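Local coordinates for protein cleavage and polyadenylation specificity factor 100 KD subunit (Methanosarcina mazei, PDB 2XR1) that probably terminates transcription by cutting nascent RNA at the exit channel of RNA polymerase, as a homodimeric zinc-dependent endo- and 5'-3' exonuclease of the metallo-beta-lactamase superfamily, at residues B[175-179]-B[204-208]; B[553-557]-B[567-571]. The contacts are given in a common frame with arbitrary orientation. Residue numbers count along the deposited sequence, not the author numbering.

Followed from the N terminus, the chain leaves the KH domains through helix 159-173 and enters the metallo-beta-lactamase domain. Contact 1 closes the first loop here: the linker 175-179 meets the turn 204-208, and strands 185-190 and 199-203 lie between them, so the end of helix 159-173 is tied to the turn between two inner strands of the metallo-beta-lactamase sheet. Much later, within the beta-CASP region, contact 2 closes a second, shorter loop: 553-557 and 567-571 pair as a small hairpin whose tip, 559-566, is not modelled. The two loops neither nest nor cross but follow in series. The centres of contact 1 and contact 2 are about 56 Å apart.

Contact 1: residues B[175-179]-B[204-208]; sequences RECTS and TPESR
Glu206 lays its carboxylate over the backbone of Cys177, Thr178 and Ser179, in the turn joining antiparallel strands 199-203 and 208-211 of the metallo-beta-lactamase fold. The two segments do not pair with each other as strands: 175-177 is extended, Thr178 breaks the run (phi/psi -136/-3°) and Ser179 is extended again. Pro205 (-65/-23°) and Glu206 (-103/-15°) are the corners of a type I-like turn, closed by Thr204 N to Ser207 O at 2.7 Å, with an ST turn alongside, Glu206 N to Thr204 OG1 at 3.1 Å. Cys177 CA lies 6.6 Å from Glu206 CA. With chi1 and chi2 both m, the Glu206 carboxylate accepts from two consecutive amides: Thr178 N on OE1 (3.0 Å), with a weak bond to OE2 (3.0 Å), and Ser179 N on OE2 (2.8 Å). Ser179 CB packs on Pro205 CB at 3.7 Å. Arg175, p at chi1 and then extended, forms a salt bridge with Asp239, while its NH2 also donates to Glu206 O at 2.7 Å.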
loop_
_atom_site.group_PDB
_atom_site.type_symbol
_atom_site.label_atom_id
_atom_site.label_comp_id
_atom_site.label_asym_id
_atom_site.label_seq_id
_atom_site.Cartn_x
_atom_site.Cartn_y
_atom_site.Cartn_z
ATOM N N ARG B 175 -14.140 13.501 15.493
ATOM C CA ARG B 175 -12.964 14.335 15.430
ATOM C C ARG B 175 -13.085 15.159 14.153
ATOM O O ARG B 175 -13.815 14.780 13.217
ATOM C CB ARG B 175 -11.692 13.488 15.426
ATOM C CG ARG B 175 -11.435 12.736 14.121
ATOM C CD ARG B 175 -10.203 11.885 14.212
ATOM N NE ARG B 175 -9.907 11.171 12.963
ATOM C CZ ARG B 175 -10.502 10.049 12.574
ATOM N NH1 ARG B 175 -11.464 9.503 13.316
ATOM N NH2 ARG B 175 -10.159 9.472 11.438
ATOM N N GLU B 176 -12.392 16.290 14.117
ATOM C CA GLU B 176 -12.421 17.164 12.938
ATOM C C GLU B 176 -11.406 16.717 11.866
ATOM O O GLU B 176 -10.398 16.077 12.172
ATOM C CB GLU B 176 -12.236 18.645 13.357
ATOM C CG GLU B 176 -13.511 19.222 14.074
ATOM C CD GLU B 176 -13.372 20.642 14.526
ATOM O OE1 GLU B 176 -12.325 21.242 14.186
ATOM O OE2 GLU B 176 -14.312 21.165 15.206
ATOM N N CYS B 177 -11.721 17.017 10.603
ATOM C CA CYS B 177 -10.866 16.690 9.455
ATOM C C CYS B 177 -9.627 17.578 9.534
ATOM O O CYS B 177 -9.697 18.685 10.075
ATOM C CB CYS B 177 -11.610 16.934 8.137
ATOM S SG CYS B 177 -12.712 15.584 7.574
ATOM N N THR B 178 -8.495 17.086 9.023
ATOM C CA THR B 178 -7.201 17.822 9.092
ATOM C C THR B 178 -6.343 17.831 7.808
ATOM O O THR B 178 -5.285 18.463 7.788
ATOM C CB THR B 178 -6.295 17.273 10.230
ATOM O OG1 THR B 178 -6.230 15.839 10.155
ATOM C CG2 THR B 178 -6.829 17.723 11.590
ATOM N N SER B 179 -6.774 17.145 6.751
ATOM C CA SER B 179 -6.039 17.208 5.499
ATOM C C SER B 179 -6.710 18.131 4.499
ATOM O O SER B 179 -7.941 18.153 4.360
ATOM C CB SER B 179 -5.871 15.818 4.877
ATOM O OG SER B 179 -4.917 15.864 3.822
ATOM N N THR B 204 -8.557 6.948 3.143
ATOM C CA THR B 204 -8.591 8.321 2.694
ATOM C C THR B 204 -7.505 8.987 3.492
ATOM O O THR B 204 -6.829 8.336 4.250
ATOM C CB THR B 204 -9.972 8.983 2.953
ATOM O OG1 THR B 204 -10.092 9.404 4.333
ATOM C CG2 THR B 204 -11.055 8.030 2.586
ATOM N N PRO B 205 -7.318 10.284 3.302
ATOM C CA PRO B 205 -6.305 10.935 4.119
ATOM C C PRO B 205 -6.638 10.962 5.605
ATOM O O PRO B 205 -5.721 11.080 6.438
ATOM C CB PRO B 205 -6.234 12.361 3.544
ATOM C CG PRO B 205 -6.733 12.249 2.148
ATOM C CD PRO B 205 -7.676 11.059 2.101
ATOM N N GLU B 206 -7.926 10.864 5.941
ATOM C CA GLU B 206 -8.368 10.948 7.347
ATOM C C GLU B 206 -8.686 9.565 7.907
ATOM O O GLU B 206 -8.824 9.403 9.099
ATOM C CB GLU B 206 -9.651 11.776 7.480
ATOM C CG GLU B 206 -9.715 13.085 6.673
ATOM C CD GLU B 206 -8.967 14.257 7.310
ATOM O OE1 GLU B 206 -8.546 14.155 8.496
ATOM O OE2 GLU B 206 -8.816 15.306 6.616
ATOM N N SER B 207 -8.844 8.562 7.066
ATOM C CA SER B 207 -9.502 7.391 7.541
ATOM C C SER B 207 -9.049 6.117 6.882
ATOM O O SER B 207 -8.663 6.095 5.716
ATOM C CB SER B 207 -11.006 7.577 7.357
ATOM O OG SER B 207 -11.360 8.764 8.031
ATOM N N ARG B 208 -9.118 5.058 7.675
ATOM C CA ARG B 208 -8.727 3.735 7.264
ATOM C C ARG B 208 -9.775 2.787 7.771
ATOM O O ARG B 208 -10.095 2.795 8.954
ATOM C CB ARG B 208 -7.345 3.430 7.824
ATOM C CG ARG B 208 -6.240 4.191 7.072
ATOM C CD ARG B 208 -5.134 4.594 7.951
ATOM N NE ARG B 208 -5.602 5.486 9.019
ATOM C CZ ARG B 208 -5.652 6.829 8.964
ATOM N NH1 ARG B 208 -5.256 7.495 7.879
ATOM N NH2 ARG B 208 -6.122 7.519 10.016
#

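Contact 2: residues B[553-557]-B[567-571]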
loop_
_atom_site.group_PDB
_atom_site.type_symbol
_atom_site.label_atom_id
_atom_site.label_comp_id
_atom_site.label_asym_id
_atom_site.label_seq_id
_atom_site.Cartn_x
_atom_site.Cartn_y
_atom_site.Cartn_z
ATOM N N TRP B 553 -10.759 -38.212 -7.162
ATOM C CA TRP B 553 -9.824 -38.901 -6.279
ATOM C C TRP B 553 -10.642 -39.859 -5.392
ATOM O O TRP B 553 -11.701 -39.471 -4.855
ATOM C CB TRP B 553 -9.028 -37.909 -5.429
ATOM C CG TRP B 553 -7.652 -37.717 -5.895
ATOM C CD1 TRP B 553 -6.581 -38.523 -5.619
ATOM C CD2 TRP B 553 -7.159 -36.675 -6.741
ATOM N NE1 TRP B 553 -5.457 -38.050 -6.245
ATOM C CE2 TRP B 553 -5.779 -36.912 -6.934
ATOM C CE3 TRP B 553 -7.744 -35.566 -7.355
ATOM C CZ2 TRP B 553 -4.976 -36.080 -7.707
ATOM C CZ3 TRP B 553 -6.937 -34.736 -8.126
ATOM C CH2 TRP B 553 -5.567 -35.007 -8.301
ATOM N N LYS B 554 -10.191 -41.108 -5.290
ATOM C CA LYS B 554 -10.867 -42.134 -4.478
ATOM C C LYS B 554 -10.065 -42.476 -3.203
ATOM O O LYS B 554 -10.541 -43.224 -2.353
ATOM C CB LYS B 554 -11.108 -43.435 -5.293
ATOM C CG LYS B 554 -11.389 -43.295 -6.831
ATOM C CD LYS B 554 -12.577 -42.330 -7.196
ATOM C CE LYS B 554 -13.964 -42.989 -7.178
ATOM N NZ LYS B 554 -14.513 -43.145 -5.800
ATOM N N GLU B 555 -8.846 -41.946 -3.099
ATOM C CA GLU B 555 -8.002 -42.111 -1.923
ATOM C C GLU B 555 -7.999 -40.771 -1.189
ATOM O O GLU B 555 -7.530 -39.760 -1.731
ATOM C CB GLU B 555 -6.587 -42.509 -2.358
ATOM C CG GLU B 555 -5.702 -43.083 -1.241
ATOM C CD GLU B 555 -5.782 -44.612 -1.082
ATOM O OE1 GLU B 555 -5.959 -45.324 -2.101
ATOM O OE2 GLU B 555 -5.640 -45.101 0.072
ATOM N N ILE B 556 -8.578 -40.750 0.015
ATOM C CA ILE B 556 -8.669 -39.528 0.820
ATOM C C ILE B 556 -7.950 -39.721 2.159
ATOM O O ILE B 556 -8.215 -40.695 2.869
ATOM C CB ILE B 556 -10.135 -39.119 1.051
ATOM C CG1 ILE B 556 -10.757 -38.651 -0.262
ATOM C CG2 ILE B 556 -10.257 -38.004 2.094
ATOM C CD1 ILE B 556 -11.031 -39.785 -1.264
ATOM N N PRO B 557 -7.036 -38.790 2.507
ATOM C CA PRO B 557 -6.220 -38.951 3.713
ATOM C C PRO B 557 -6.990 -38.686 4.999
ATOM O O PRO B 557 -7.786 -37.738 5.062
ATOM C CB PRO B 557 -5.108 -37.916 3.525
ATOM C CG PRO B 557 -5.730 -36.849 2.682
ATOM C CD PRO B 557 -6.724 -37.535 1.792
ATOM N N MET B 567 -5.854 -43.648 5.679
ATOM C CA MET B 567 -6.102 -43.717 4.236
ATOM C C MET B 567 -7.144 -44.789 3.897
ATOM O O MET B 567 -6.834 -45.991 3.934
ATOM C CB MET B 567 -4.794 -44.021 3.487
ATOM C CG MET B 567 -3.959 -42.794 3.144
ATOM S SD MET B 567 -4.839 -41.603 2.090
ATOM C CE MET B 567 -3.464 -40.969 1.119
ATOM N N LEU B 568 -8.366 -44.356 3.557
ATOM C CA LEU B 568 -9.484 -45.299 3.319
ATOM C C LEU B 568 -10.278 -44.999 2.034
ATOM O O LEU B 568 -10.640 -43.847 1.759
ATOM C CB LEU B 568 -10.420 -45.401 4.558
ATOM C CG LEU B 568 -9.968 -46.326 5.727
ATOM C CD1 LEU B 568 -10.907 -46.206 6.950
ATOM C CD2 LEU B 568 -9.824 -47.802 5.310
ATOM N N LYS B 569 -10.543 -46.073 1.278
ATOM C CA LYS B 569 -11.100 -45.994 -0.075
ATOM C C LYS B 569 -12.620 -45.871 -0.148
ATOM O O LYS B 569 -13.361 -46.652 0.467
ATOM C CB LYS B 569 -10.679 -47.199 -0.914
ATOM C CG LYS B 569 -9.510 -46.935 -1.855
ATOM C CD LYS B 569 -9.338 -48.064 -2.862
ATOM C CE LYS B 569 -9.331 -49.463 -2.193
ATOM N NZ LYS B 569 -8.466 -49.529 -0.986
ATOM N N MET B 570 -13.046 -44.930 -0.988
ATOM C CA MET B 570 -14.425 -44.521 -1.116
ATOM C C MET B 570 -15.106 -45.154 -2.331
ATOM O O MET B 570 -14.738 -44.901 -3.459
ATOM C CB MET B 570 -14.424 -43.008 -1.250
ATOM C CG MET B 570 -15.760 -42.319 -1.391
ATOM S SD MET B 570 -15.379 -40.794 -2.250
ATOM C CE MET B 570 -17.031 -40.178 -2.531
ATOM N N ASN B 571 -16.113 -45.979 -2.081
ATOM C CA ASN B 571 -16.901 -46.580 -3.136
ATOM C C ASN B 571 -18.247 -45.902 -3.315
ATOM O O ASN B 571 -19.034 -46.326 -4.152
ATOM C CB ASN B 571 -17.144 -48.049 -2.810
ATOM C CG ASN B 571 -15.856 -48.811 -2.553
ATOM O OD1 ASN B 571 -14.774 -48.213 -2.498
ATOM N ND2 ASN B 571 -15.963 -50.131 -2.384
#
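Met567, the first residue modelled after the missing hairpin tip, lies opposite Pro557, their CA atoms 4.8 Å apart. From here the touching parts run antiparallel, 150° apart. The Met567 thioether folds back over the other segment at the end next to the missing tip: SD comes within 3.4 Å of Pro557 CA and makes an apolar contact with Pro557 CB at 4.0 Å. Met567 SD also approaches Ile556 O closely, at 3.6 Å, and Met567 CB lies 3.7 Å from Glu555 OE2. Leu568 follows, in the hydrogen-bonded position opposite Ile556 with CA atoms 6.3 Å apart, but the pairing is loose, Leu568 N being a long 3.7 Å from Ile556 O. The side chains of these two residues share one face of the ribbon. Lys569 and Glu555 form the non-hydrogen-bonded pair, also loose, at a CA-CA distance of 5.3 Å, and both side chains turn to the other face; there the contact is made by the aliphatic part of the lysine, Lys569 CG at 3.9 Å from Glu555 OE1. Met570 brings the firmest polar link. Met570 N donates a weak bond to Lys554 O (3.3 Å), and Met570 O accepts from Lys554 NZ (2.9 Å), so Lys554 holds Met570 through both main chain and side chain. Beyond Met570 comes Asn571, whose backbone bonds to Ala527, and the chain continues into strand 573-576, an outer strand of the parallel beta-CASP sheet. Helix 545-550 packs against the hairpin: Ile556 rests on Ile545 and Ile549, and Met570, buried, meets Ile549 and Ala527.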